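Local atomic coordinates of bacteriocin (Pseudomonas syringae pv. tomato, PDB entry 4FZL), a protein that degrades the peptidoglycan precursor lipid II, probably as a metal-binding phosphatase, and so kills competing bacteria as a colicin M-like bacteriocin. Residues A[16-21]-A[61-66]; A[24-29]-A[40-45]; A[81-86]-A[100-105]; A[114-119]-A[188-193]; A[133-138]-A[144-149]. All coordinates share one frame; numbering follows the deposited sequence.

Contact 1 of 5, residues A[16-21]-A[61-66]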
# COMPACT_ATOMS: atom_id res chain seq x y z
N LEU A 16 11.43 17.31 -1.94
CA LEU A 16 12.07 16.10 -1.42
C LEU A 16 11.06 15.02 -1.05
O LEU A 16 11.30 13.85 -1.38
CB LEU A 16 12.90 16.46 -0.17
CG LEU A 16 14.22 17.21 -0.42
CD1 LEU A 16 14.84 17.69 0.89
CD2 LEU A 16 15.23 16.35 -1.28
N TYR A 17 9.95 15.32 -0.32
CA TYR A 17 9.06 14.27 0.11
C TYR A 17 8.27 13.71 -1.06
O TYR A 17 8.00 12.56 -1.08
CB TYR A 17 8.09 14.83 1.14
CG TYR A 17 8.63 15.09 2.50
CD1 TYR A 17 9.55 14.22 3.06
CD2 TYR A 17 8.14 16.11 3.30
CE1 TYR A 17 9.96 14.33 4.37
CE2 TYR A 17 8.56 16.20 4.63
CZ TYR A 17 9.44 15.30 5.16
OH TYR A 17 9.85 15.39 6.48
N CYS A 18 7.91 14.52 -2.04
CA CYS A 18 7.16 14.03 -3.21
C CYS A 18 8.16 13.64 -4.31
O CYS A 18 8.19 14.19 -5.43
CB CYS A 18 6.17 15.09 -3.74
SG CYS A 18 4.86 15.36 -2.51
N SER A 19 9.09 12.78 -3.95
CA SER A 19 10.12 12.30 -4.82
C SER A 19 10.64 10.95 -4.26
O SER A 19 10.25 10.53 -3.18
CB SER A 19 11.27 13.31 -4.92
OG SER A 19 12.14 13.18 -3.81
N PRO A 20 11.58 10.31 -4.98
CA PRO A 20 12.27 9.11 -4.45
C PRO A 20 13.09 9.40 -3.20
O PRO A 20 13.51 8.47 -2.54
CB PRO A 20 13.22 8.77 -5.58
CG PRO A 20 12.42 9.16 -6.80
CD PRO A 20 11.92 10.51 -6.40
N ASN A 21 13.32 10.67 -2.88
CA ASN A 21 14.05 11.05 -1.65
C ASN A 21 13.19 11.10 -0.41
O ASN A 21 13.70 11.48 0.65
CB ASN A 21 14.64 12.45 -1.90
CG ASN A 21 15.64 12.47 -3.05
OD1 ASN A 21 15.56 13.29 -3.98
ND2 ASN A 21 16.60 11.54 -3.00
N THR A 61 0.23 18.08 -5.85
CA THR A 61 -0.81 19.07 -5.69
C THR A 61 -1.51 18.86 -4.41
O THR A 61 -1.71 19.79 -3.61
CB THR A 61 -1.81 19.08 -6.85
OG1 THR A 61 -1.06 19.31 -8.06
CG2 THR A 61 -2.87 20.20 -6.70
N ALA A 62 -1.86 17.60 -4.12
CA ALA A 62 -2.63 17.16 -2.90
C ALA A 62 -1.77 17.55 -1.65
O ALA A 62 -2.23 18.23 -0.72
CB ALA A 62 -2.94 15.68 -2.89
N TYR A 63 -0.50 17.12 -1.68
CA TYR A 63 0.44 17.42 -0.62
C TYR A 63 0.50 18.94 -0.35
O TYR A 63 0.37 19.39 0.81
CB TYR A 63 1.82 16.88 -0.98
CG TYR A 63 2.90 17.28 0.04
CD1 TYR A 63 3.16 16.43 1.09
CD2 TYR A 63 3.57 18.47 -0.09
CE1 TYR A 63 4.16 16.72 2.04
CE2 TYR A 63 4.50 18.80 0.85
CZ TYR A 63 4.81 17.98 1.92
OH TYR A 63 5.81 18.34 2.87
N ASN A 64 0.73 19.68 -1.44
CA ASN A 64 0.84 21.14 -1.32
C ASN A 64 -0.48 21.75 -0.75
O ASN A 64 -0.44 22.65 0.15
CB ASN A 64 1.15 21.82 -2.64
CG ASN A 64 2.56 21.58 -3.15
OD1 ASN A 64 3.47 21.25 -2.42
ND2 ASN A 64 2.74 21.75 -4.47
N GLU A 65 -1.63 21.26 -1.25
CA GLU A 65 -2.90 21.78 -0.76
C GLU A 65 -3.17 21.47 0.70
O GLU A 65 -3.75 22.33 1.40
CB GLU A 65 -4.07 21.34 -1.63
CG GLU A 65 -4.00 22.04 -2.99
CD GLU A 65 -4.20 23.59 -2.87
OE1 GLU A 65 -5.18 24.05 -2.25
OE2 GLU A 65 -3.39 24.37 -3.40
N ILE A 66 -2.81 20.26 1.16
CA ILE A 66 -2.95 19.93 2.58
C ILE A 66 -2.00 20.81 3.42
O ILE A 66 -2.38 21.38 4.46
CB ILE A 66 -2.57 18.46 2.74
CG1 ILE A 66 -3.64 17.59 2.12
CG2 ILE A 66 -2.50 18.12 4.21
CD1 ILE A 66 -3.14 16.20 1.74
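One sulfur and one aromatic contact join Cys18 and Tyr17 to the ring of Tyr63 on helix 59-70; Tyr17 closes helix 14-17 and Cys18 comes just after it. The sulfur comes first: Cys18 SG sits 3.7 Å from Tyr63 CB and about as far from CG, at the root of the ring, and lies 4.3 Å from the ring centroid. The line to it leans 31° off the ring normal, an oblique sulfur-aromatic contact. With its CG anti to the backbone N (chi1 175°), Tyr63 sends its ring out from the helix past the sulfur to the second aromatic. There its OH meets the edge of the Tyr17 ring near the ring plane, 3.3 Å from CD2. The hydroxyl is hydrogen-bonded to Leu10 O, so this buried polar end is satisfied by helix 5-12, while Tyr17 packs edge-to-face with Phe46.

Between residues 16 and 21 further polar bonds shape the turn. Ser19 OG donates to Leu16 O at 2.7 Å, from above the carbonyl plane, and accepts from Asn21 N at 2.9 Å. Cys18 centres an inverse gamma turn, and Ser19 caps the start of helix 22-33: a tight turn between two helices, packed on helix 59-70 in the helical N-terminal part of the protein.

Contact 2 of 5, residues A[24-29]-A[40-45]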
# COMPACT_ATOMS: atom_id res chain seq x y z
N ALA A 24 14.50 8.96 2.88
CA ALA A 24 15.74 9.53 3.47
C ALA A 24 15.42 10.89 4.20
O ALA A 24 15.97 11.22 5.25
CB ALA A 24 16.80 9.77 2.41
N THR A 25 14.62 11.69 3.55
CA THR A 25 14.26 13.03 4.07
C THR A 25 13.42 12.89 5.35
O THR A 25 13.64 13.64 6.34
CB THR A 25 13.49 13.88 3.00
OG1 THR A 25 14.26 13.94 1.81
CG2 THR A 25 13.19 15.30 3.48
N PHE A 26 12.48 11.92 5.37
CA PHE A 26 11.71 11.71 6.54
C PHE A 26 12.53 11.11 7.70
O PHE A 26 12.37 11.52 8.88
CB PHE A 26 10.53 10.83 6.21
CG PHE A 26 9.64 10.64 7.38
CD1 PHE A 26 8.85 11.73 7.77
CD2 PHE A 26 9.55 9.45 8.10
CE1 PHE A 26 7.99 11.55 8.83
CE2 PHE A 26 8.72 9.33 9.16
CZ PHE A 26 7.93 10.36 9.54
N GLN A 27 13.45 10.19 7.39
CA GLN A 27 14.34 9.69 8.39
C GLN A 27 15.15 10.83 9.02
O GLN A 27 15.38 10.88 10.18
CB GLN A 27 15.33 8.67 7.76
CG GLN A 27 14.67 7.36 7.41
CD GLN A 27 15.53 6.41 6.59
OE1 GLN A 27 15.37 5.13 6.66
NE2 GLN A 27 16.31 6.94 5.79
N ASP A 28 15.61 11.76 8.22
CA ASP A 28 16.43 12.86 8.75
C ASP A 28 15.54 13.76 9.65
O ASP A 28 15.98 14.23 10.68
CB ASP A 28 17.00 13.72 7.63
CG ASP A 28 18.16 13.07 6.85
OD1 ASP A 28 18.78 12.10 7.31
OD2 ASP A 28 18.52 13.58 5.77
N GLN A 29 14.28 14.01 9.24
CA GLN A 29 13.41 14.85 10.00
C GLN A 29 13.14 14.16 11.35
O GLN A 29 13.12 14.78 12.39
CB GLN A 29 12.10 15.14 9.23
CG GLN A 29 11.01 15.72 10.11
CD GLN A 29 11.38 17.15 10.44
OE1 GLN A 29 11.23 18.03 9.59
NE2 GLN A 29 11.80 17.39 11.70
N LYS A 40 5.42 14.12 12.96
CA LYS A 40 4.06 13.54 13.07
C LYS A 40 3.17 14.24 12.10
O LYS A 40 2.35 13.61 11.41
CB LYS A 40 3.56 13.63 14.50
CG LYS A 40 4.26 12.65 15.46
CD LYS A 40 3.71 12.83 16.86
CE LYS A 40 4.59 12.22 17.94
NZ LYS A 40 4.25 12.71 19.31
N VAL A 41 3.34 15.55 12.01
CA VAL A 41 2.49 16.32 11.06
C VAL A 41 2.86 15.93 9.57
O VAL A 41 1.95 15.74 8.73
CB VAL A 41 2.60 17.85 11.24
CG1 VAL A 41 1.88 18.63 10.11
CG2 VAL A 41 2.03 18.22 12.61
N ALA A 42 4.15 15.77 9.26
CA ALA A 42 4.56 15.25 7.95
C ALA A 42 3.91 13.89 7.67
O ALA A 42 3.30 13.68 6.62
CB ALA A 42 6.11 15.23 7.77
N LEU A 43 3.97 12.96 8.64
CA LEU A 43 3.48 11.62 8.40
C LEU A 43 1.97 11.64 8.13
O LEU A 43 1.46 10.98 7.22
CB LEU A 43 3.83 10.75 9.61
CG LEU A 43 3.41 9.29 9.46
CD1 LEU A 43 3.97 8.60 8.22
CD2 LEU A 43 3.84 8.50 10.69
N LYS A 44 1.23 12.42 8.94
CA LYS A 44 -0.17 12.59 8.69
C LYS A 44 -0.55 13.25 7.36
O LYS A 44 -1.55 12.92 6.73
CB LYS A 44 -0.86 13.24 9.91
CG LYS A 44 -0.99 12.38 11.15
CD LYS A 44 -1.82 12.94 12.31
CE LYS A 44 -1.04 13.90 13.11
NZ LYS A 44 -1.91 14.40 14.24
N THR A 45 0.31 14.18 6.93
CA THR A 45 0.12 14.82 5.64
C THR A 45 0.35 13.77 4.53
O THR A 45 -0.38 13.79 3.52
CB THR A 45 1.06 16.04 5.48
OG1 THR A 45 0.76 16.96 6.53
CG2 THR A 45 0.99 16.71 4.03
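Phe26 on helix 22-33 carries this contact alone, pushing its ring against Ala42 and Leu43 of helix 37-54. All the contacts between the two segments are apolar. Ala42 CB comes to the rim of the ring, near its plane, 4.3 Å from Phe26 CE1. Leu43 adds its CB at 4.1 Å from Phe26 CZ, at a slant to the ring. Phe26 CG stands anti to the backbone N (chi1 -177°), which points the ring at helix 37-54, where Phe26 CA and Ala42 CA stand 8.1 Å apart. At these distances the ring rests on its neighbours without being squeezed.

Within helix 37-54, Val41 O takes two donors from Thr45, the backbone N at 2.9 Å and OG1 at 2.8 Å, which arrive from opposite faces of the carbonyl plane. The threonine hydroxyl is thereby satisfied by its own helix, and its side chain packs on Tyr63 and Ile66 of helix 59-70. Tyr17 also touches Phe26, while Leu10 of helix 5-12 touches Ala42. The arrangement is that of two consecutive helices, 22-33 and 37-54, packed through a buried phenylalanine in the helical part of the fold.

Contact 3 of 5, residues A[81-86]-A[100-105]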
# COMPACT_ATOMS: atom_id res chain seq x y z
N ILE A 81 -3.31 18.79 11.96
CA ILE A 81 -3.90 17.92 10.99
C ILE A 81 -4.30 16.69 11.79
O ILE A 81 -3.51 16.15 12.60
CB ILE A 81 -2.99 17.56 9.84
CG1 ILE A 81 -3.64 16.52 8.90
CG2 ILE A 81 -1.61 17.04 10.37
CD1 ILE A 81 -2.91 16.37 7.59
N LYS A 82 -5.55 16.25 11.61
CA LYS A 82 -6.12 15.05 12.27
C LYS A 82 -6.20 13.89 11.31
O LYS A 82 -6.51 14.07 10.18
CB LYS A 82 -7.47 15.38 12.89
CG LYS A 82 -7.29 16.29 14.13
CD LYS A 82 -8.59 16.80 14.70
CE LYS A 82 -8.32 17.61 15.97
NZ LYS A 82 -9.36 18.65 16.24
N TYR A 83 -5.90 12.71 11.82
CA TYR A 83 -6.02 11.48 11.05
C TYR A 83 -7.50 11.17 11.03
O TYR A 83 -8.06 10.81 12.06
CB TYR A 83 -5.16 10.39 11.67
CG TYR A 83 -5.02 9.19 10.74
CD1 TYR A 83 -4.09 9.22 9.72
CD2 TYR A 83 -5.83 8.10 10.86
CE1 TYR A 83 -3.93 8.16 8.84
CE2 TYR A 83 -5.68 7.00 9.98
CZ TYR A 83 -4.74 7.06 8.98
OH TYR A 83 -4.63 6.02 8.06
N PRO A 84 -8.13 11.20 9.86
CA PRO A 84 -9.60 11.13 9.81
C PRO A 84 -10.20 9.80 10.22
O PRO A 84 -9.49 8.76 10.25
CB PRO A 84 -9.89 11.43 8.34
CG PRO A 84 -8.68 11.00 7.58
CD PRO A 84 -7.51 10.97 8.55
N PRO A 85 -11.51 9.82 10.53
CA PRO A 85 -12.11 8.68 11.19
C PRO A 85 -12.70 7.64 10.27
O PRO A 85 -12.94 6.55 10.72
CB PRO A 85 -13.28 9.32 11.97
CG PRO A 85 -13.74 10.43 11.07
CD PRO A 85 -12.47 10.94 10.40
N GLY A 86 -12.88 7.94 8.99
CA GLY A 86 -13.62 7.03 8.10
C GLY A 86 -12.88 6.01 7.25
O GLY A 86 -12.08 5.21 7.74
N ALA A 100 0.09 3.49 5.28
CA ALA A 100 -0.08 2.28 6.07
C ALA A 100 0.62 2.44 7.42
O ALA A 100 0.13 1.90 8.47
CB ALA A 100 0.38 1.05 5.30
N LEU A 101 1.81 3.03 7.40
CA LEU A 101 2.55 3.24 8.66
C LEU A 101 1.74 4.16 9.64
O LEU A 101 1.52 3.89 10.83
CB LEU A 101 3.94 3.87 8.39
CG LEU A 101 4.77 4.28 9.60
CD1 LEU A 101 5.21 2.98 10.22
CD2 LEU A 101 5.96 5.05 9.04
N ALA A 102 1.32 5.28 9.07
CA ALA A 102 0.43 6.23 9.77
C ALA A 102 -0.82 5.51 10.37
O ALA A 102 -1.19 5.77 11.52
CB ALA A 102 0.00 7.40 8.86
N HIS A 103 -1.42 4.60 9.60
CA HIS A 103 -2.63 3.99 9.99
C HIS A 103 -2.37 3.11 11.22
O HIS A 103 -3.22 2.98 12.07
CB HIS A 103 -3.22 3.16 8.85
CG HIS A 103 -4.64 2.80 9.09
ND1 HIS A 103 -5.66 3.67 8.86
CD2 HIS A 103 -5.22 1.62 9.60
CE1 HIS A 103 -6.79 3.07 9.23
NE2 HIS A 103 -6.52 1.81 9.63
N GLY A 104 -1.20 2.48 11.31
CA GLY A 104 -0.94 1.59 12.49
C GLY A 104 -0.81 2.41 13.80
O GLY A 104 -1.02 1.89 14.89
N MET A 105 -0.46 3.68 13.68
CA MET A 105 -0.28 4.53 14.86
C MET A 105 -1.43 5.50 15.13
O MET A 105 -1.55 6.02 16.24
CB MET A 105 1.01 5.33 14.72
CG MET A 105 2.28 4.52 14.94
SD MET A 105 3.59 5.49 14.17
CE MET A 105 2.62 6.99 14.11
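Tyr83 OH and His103 ND1 lie 2.7 Å apart in a short hydrogen bond. The oxygen meets the imidazole at its edge and in its plane. Tyr83 CG, anti to the backbone N (chi1 -168°), sends the phenol ring toward helix 96-106, and the two side chains cross at about a right angle. The rings approach rim first: the centroids are 5.6 Å apart and the planes make 60°. The hydroxyl is also close to the aliphatic root of the histidine, with Tyr83 OH 3.3 Å from His103 CB.

On the far side of the imidazole, NE2 is hydrogen-bonded to Ala110 O, so both ring nitrogens have partners and the rotation of the ring is fixed. Tyr224 and His88 each pack edge-to-face with it. In the fold, the tyrosine belongs to the loop that joins helix 59-70 to helix 96-106, and the histidine to helix 96-106 itself; the bond draws that connecting segment onto the helix it leads to. His103 is about 11 Å from Leu165 of the calcium site, measured between side chains.

The apolar part is slighter. Ala102 CB approaches Tyr83 CE1 at 4.0 Å, obliquely to the ring, and its side chain touches Leu43 of helix 37-54. Pro84 CD covers one face of the tyrosine, 3.7 Å above the plane and displaced toward the rim. His88 stacks on Tyr83 as well, and Ala47 touches its side chain.

Contact 4 of 5, residues A[114-119]-A[188-193]. With EDO (1,2-ethanediol), chain E.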
# COMPACT_ATOMS: atom_id res chain seq x y z
N PHE A 114 -7.10 -1.46 0.22
CA PHE A 114 -6.06 -1.38 -0.77
C PHE A 114 -6.65 -1.97 -2.05
O PHE A 114 -6.58 -3.14 -2.25
CB PHE A 114 -4.78 -2.12 -0.37
CG PHE A 114 -3.53 -1.69 -1.12
CD1 PHE A 114 -3.53 -0.93 -2.25
CD2 PHE A 114 -2.32 -2.10 -0.69
CE1 PHE A 114 -2.38 -0.55 -2.87
CE2 PHE A 114 -1.15 -1.79 -1.34
CZ PHE A 114 -1.19 -1.00 -2.45
N PRO A 115 -7.34 -1.16 -2.85
CA PRO A 115 -8.02 -1.74 -4.04
C PRO A 115 -7.05 -2.61 -4.87
O PRO A 115 -5.91 -2.17 -5.12
CB PRO A 115 -8.52 -0.52 -4.80
CG PRO A 115 -8.69 0.51 -3.67
CD PRO A 115 -7.54 0.30 -2.74
N ILE A 116 -7.51 -3.77 -5.32
CA ILE A 116 -6.54 -4.67 -5.98
C ILE A 116 -5.82 -4.02 -7.17
O ILE A 116 -4.66 -4.32 -7.44
CB ILE A 116 -7.25 -6.04 -6.32
CG1 ILE A 116 -6.25 -7.15 -6.57
CG2 ILE A 116 -8.20 -5.89 -7.53
CD1 ILE A 116 -6.83 -8.56 -6.61
N GLN A 117 -6.57 -3.19 -7.90
CA GLN A 117 -5.99 -2.55 -9.04
C GLN A 117 -4.87 -1.50 -8.72
O GLN A 117 -4.07 -1.16 -9.55
CB GLN A 117 -7.11 -1.97 -9.91
CG GLN A 117 -7.77 -0.77 -9.30
CD GLN A 117 -9.00 -1.07 -8.45
OE1 GLN A 117 -9.19 -2.18 -7.98
NE2 GLN A 117 -9.86 -0.06 -8.28
N ASN A 118 -4.81 -1.08 -7.44
CA ASN A 118 -3.79 -0.16 -6.97
C ASN A 118 -2.50 -0.83 -6.52
O ASN A 118 -1.48 -0.13 -6.38
CB ASN A 118 -4.27 0.71 -5.83
CG ASN A 118 -5.41 1.66 -6.22
OD1 ASN A 118 -5.85 1.67 -7.36
ND2 ASN A 118 -5.96 2.39 -5.22
N VAL A 119 -2.50 -2.15 -6.40
CA VAL A 119 -1.35 -2.82 -5.84
C VAL A 119 -0.19 -2.88 -6.83
O VAL A 119 0.97 -2.79 -6.44
CB VAL A 119 -1.77 -4.22 -5.39
CG1 VAL A 119 -0.54 -5.06 -4.93
CG2 VAL A 119 -2.84 -4.11 -4.27
N GLY A 188 -10.46 -15.85 -16.73
CA GLY A 188 -10.99 -15.65 -15.45
C GLY A 188 -10.49 -14.45 -14.78
O GLY A 188 -10.29 -13.46 -15.45
N GLU A 189 -10.28 -14.54 -13.47
CA GLU A 189 -9.95 -13.35 -12.65
C GLU A 189 -8.99 -13.75 -11.53
O GLU A 189 -9.01 -14.89 -11.05
CB GLU A 189 -11.24 -12.84 -11.94
CG GLU A 189 -12.32 -12.24 -12.81
CD GLU A 189 -13.53 -11.81 -11.98
OE1 GLU A 189 -13.84 -12.48 -10.98
OE2 GLU A 189 -14.14 -10.77 -12.35
N ILE A 190 -8.17 -12.80 -11.11
CA ILE A 190 -7.39 -12.84 -9.90
C ILE A 190 -8.12 -11.98 -8.86
O ILE A 190 -8.49 -10.83 -9.16
CB ILE A 190 -5.93 -12.33 -10.10
CG1 ILE A 190 -5.10 -13.31 -10.91
CG2 ILE A 190 -5.19 -12.04 -8.75
CD1 ILE A 190 -3.87 -12.72 -11.53
N ARG A 191 -8.29 -12.54 -7.65
CA ARG A 191 -8.75 -11.80 -6.48
C ARG A 191 -7.72 -11.98 -5.37
O ARG A 191 -6.78 -12.76 -5.52
CB ARG A 191 -10.08 -12.32 -5.99
CG ARG A 191 -11.17 -12.16 -7.04
CD ARG A 191 -12.45 -12.85 -6.66
NE ARG A 191 -13.30 -12.94 -7.83
CZ ARG A 191 -14.47 -13.55 -7.85
NH1 ARG A 191 -14.92 -14.19 -6.78
NH2 ARG A 191 -15.17 -13.54 -8.97
N ALA A 192 -7.93 -11.26 -4.26
CA ALA A 192 -6.92 -11.24 -3.17
C ALA A 192 -7.62 -11.38 -1.86
O ALA A 192 -8.68 -10.82 -1.67
CB ALA A 192 -6.14 -9.94 -3.22
N PHE A 193 -7.01 -12.17 -0.97
CA PHE A 193 -7.47 -12.30 0.38
C PHE A 193 -7.00 -11.12 1.25
O PHE A 193 -5.93 -10.54 1.03
CB PHE A 193 -6.95 -13.61 0.94
CG PHE A 193 -7.55 -14.81 0.28
CD1 PHE A 193 -6.99 -15.37 -0.84
CD2 PHE A 193 -8.63 -15.44 0.86
CE1 PHE A 193 -7.52 -16.47 -1.46
CE2 PHE A 193 -9.19 -16.53 0.23
CZ PHE A 193 -8.64 -17.05 -0.93
C1 EDO E . -10.72 -13.80 -2.70
O1 EDO E . -11.99 -14.03 -3.33
C2 EDO E . -10.87 -13.53 -1.26
O2 EDO E . -11.63 -12.37 -1.00
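Ile116, on the short, weakly bonded helix around 116-119, presses its terminal methyl onto strand 184-197. This one atom makes the tight part of the contact: Ile116 CD1 is 3.7 Å from Ala192 CB and as near to Arg191 C, with Ile190 O slightly farther. The Ile190 side chain is a looser neighbour, with its CG2 4.4 Å from Ile116 CD1. CG1 of Ile116 is anti to the backbone N (chi1 -162°) and the chain continues extended, carrying CD1 straight out to the strand. Leu232 of the adjoining strand also touches Ile116, and Ile190 packs on Leu172 and Val123.

The other side of the strand is polar and less buried. Arg191, whose CB points away from Ile116, is modelled in two conformers; in the one given it makes a salt bridge with Glu189, Arg191 NH2 and Glu189 OE1 being 2.6 Å apart, close to the guanidinium plane. A second bond from NE to the same oxygen is weak. Beyond it an ethanediol, probably from the crystallisation liquor, lays its C2 over one face of the Phe193 ring, 3.6 Å above the plane, and is hydrogen-bonded to Arg171. The Ala192 side chain is about 10 Å from the calcium ion and about 7 Å from the side chain of Leu165, a calcium ligand. The arrangement is a short helix packed on a strand of the mixed beta-sheet, in the neighbourhood of the calcium site.

Contact 5 of 5, residues A[133-138]-A[144-149]. With EDO (1,2-ethanediol), chain G.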
# COMPACT_ATOMS: atom_id res chain seq x y z
N ASN A 133 0.33 -26.84 -12.36
CA ASN A 133 0.04 -28.24 -12.03
C ASN A 133 -1.47 -28.52 -12.02
O ASN A 133 -1.92 -29.58 -12.45
CB ASN A 133 0.56 -28.63 -10.62
CG ASN A 133 1.99 -29.08 -10.61
OD1 ASN A 133 2.70 -28.97 -11.63
ND2 ASN A 133 2.46 -29.58 -9.45
N VAL A 134 -2.25 -27.57 -11.47
CA VAL A 134 -3.72 -27.77 -11.37
C VAL A 134 -4.40 -27.59 -12.72
O VAL A 134 -5.30 -28.37 -13.09
CB VAL A 134 -4.35 -26.83 -10.34
CG1 VAL A 134 -5.88 -26.97 -10.28
CG2 VAL A 134 -3.75 -27.14 -8.99
N ILE A 135 -3.99 -26.54 -13.40
CA ILE A 135 -4.32 -26.27 -14.86
C ILE A 135 -4.19 -27.52 -15.69
O ILE A 135 -5.12 -27.93 -16.43
CB ILE A 135 -3.70 -25.03 -15.49
CG1 ILE A 135 -4.22 -23.80 -14.73
CG2 ILE A 135 -4.19 -24.86 -16.90
CD1 ILE A 135 -3.54 -22.54 -15.17
N GLN A 136 -3.04 -28.15 -15.55
CA GLN A 136 -2.69 -29.31 -16.37
C GLN A 136 -2.94 -30.64 -15.65
O GLN A 136 -2.31 -31.64 -15.95
CB GLN A 136 -1.25 -29.13 -16.83
CG GLN A 136 -1.07 -27.74 -17.44
CD GLN A 136 0.29 -27.49 -18.07
OE1 GLN A 136 0.38 -26.92 -19.17
NE2 GLN A 136 1.36 -27.91 -17.38
N SER A 137 -3.90 -30.65 -14.72
CA SER A 137 -4.41 -31.89 -14.14
C SER A 137 -5.54 -32.49 -15.01
O SER A 137 -5.92 -31.90 -16.06
CB SER A 137 -4.84 -31.68 -12.68
OG SER A 137 -6.03 -30.92 -12.56
N ALA A 138 -6.02 -33.65 -14.62
CA ALA A 138 -7.05 -34.48 -15.34
C ALA A 138 -8.26 -33.65 -15.73
O ALA A 138 -9.08 -33.34 -14.88
CB ALA A 138 -7.51 -35.61 -14.47
N SER A 144 -13.98 -26.56 -18.36
CA SER A 144 -13.99 -26.95 -16.96
C SER A 144 -13.58 -25.79 -16.08
O SER A 144 -13.04 -24.81 -16.56
CB SER A 144 -13.06 -28.15 -16.67
OG SER A 144 -11.75 -27.86 -17.09
N SER A 145 -13.72 -25.96 -14.79
CA SER A 145 -13.57 -24.87 -13.86
C SER A 145 -12.23 -24.96 -13.09
O SER A 145 -11.69 -26.08 -12.85
CB SER A 145 -14.77 -24.93 -12.93
OG SER A 145 -14.53 -25.86 -11.91
N LEU A 146 -11.73 -23.79 -12.67
CA LEU A 146 -10.48 -23.69 -11.87
C LEU A 146 -10.76 -22.69 -10.74
O LEU A 146 -11.27 -21.61 -11.00
CB LEU A 146 -9.37 -23.11 -12.71
CG LEU A 146 -8.02 -22.86 -12.02
CD1 LEU A 146 -7.39 -24.22 -11.93
CD2 LEU A 146 -7.12 -21.94 -12.77
N ASP A 147 -10.36 -23.00 -9.52
CA ASP A 147 -10.52 -22.06 -8.43
C ASP A 147 -9.47 -22.44 -7.42
O ASP A 147 -9.74 -23.29 -6.57
CB ASP A 147 -11.96 -22.10 -7.91
CG ASP A 147 -12.38 -20.90 -7.06
OD1 ASP A 147 -11.47 -20.09 -6.73
OD2 ASP A 147 -13.63 -20.72 -6.75
N VAL A 148 -8.31 -21.81 -7.45
CA VAL A 148 -7.26 -22.17 -6.55
C VAL A 148 -6.59 -20.93 -5.99
O VAL A 148 -6.69 -19.84 -6.55
CB VAL A 148 -6.23 -23.05 -7.27
CG1 VAL A 148 -6.91 -24.32 -7.78
CG2 VAL A 148 -5.59 -22.26 -8.41
N ASN A 149 -5.91 -21.11 -4.87
CA ASN A 149 -5.26 -20.00 -4.20
C ASN A 149 -3.76 -20.25 -4.12
O ASN A 149 -3.29 -21.41 -4.19
CB ASN A 149 -5.78 -19.89 -2.80
CG ASN A 149 -7.28 -19.94 -2.69
OD1 ASN A 149 -7.87 -20.84 -1.90
ND2 ASN A 149 -7.92 -19.14 -3.45
C1 EDO G . -11.43 -26.83 -7.51
O1 EDO G . -12.54 -25.93 -7.67
C2 EDO G . -10.06 -26.28 -7.83
O2 EDO G . -9.96 -25.84 -9.16
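Helix 129-135 ends over strand 142-153, with Ile135 CA and Leu146 CA 7.3 Å apart and Gln136 the first residue to leave helical geometry. This is helix-on-sheet packing on the mixed sheet, where strand 142-153 runs antiparallel to strand 167-178 and a short connection returns the chain from the helix.

Val134 makes the closest contact. Its CG1, anti to the backbone N (chi1 177°), lies 3.5 Å from Leu146 CD1, where the two side chains pass at a slant. In the conformer given for Val148, which is modelled in two, the same Val134 methyl meets Val148 CG1 tip to tip at 3.8 Å. Leu146 takes Val134 on one branch and Ile135 on the other, with its CD2 4.0 Å from Ile135 CG1. Ile135 is buried deeper, touching Ile176 and Trp184 of the sheet, whereas Val134 and Val148 are partly exposed.

The helix end is held by polar bonds. Val134 O accepts from Ser137 N at 3.1 Å and from Ser137 OG at 2.7 Å, the hydroxyl tilted 17° from the carbonyl plane. Arg139 also reaches Val134 O, and bonds to Ser144 OG and to the backbone O of Ser145, joining helix end and strand. The side chain of Ile135 is about 10 Å from that of Asp177, a magnesium ligand in another structure. An ethanediol, probably from the crystallisation liquor, takes the backbone N-H of Asp147 on its O2 at 2.9 Å.

From the N terminus the chain first runs through helices. Contact 1 closes the loop from residues 16-21 to 61-66, and contact 2 nests inside it; Tyr17 packs on Thr25 and Phe26, so the two share one bundle. Contact 3 follows in series: Ile81 touches Ile66 of contact 1, while Lys44 of contact 2 reaches Ile81 O. Contact 4 then opens a long loop, from 114-119 to 188-193, with contact 5 nested in it; both reach the same sheet and touch through Phe193 and Asn149. Contacts 1 to 3 thus tie the helical part together, and contacts 4 and 5, on the opposite side of the chain's centre, tie short helices to the sheet.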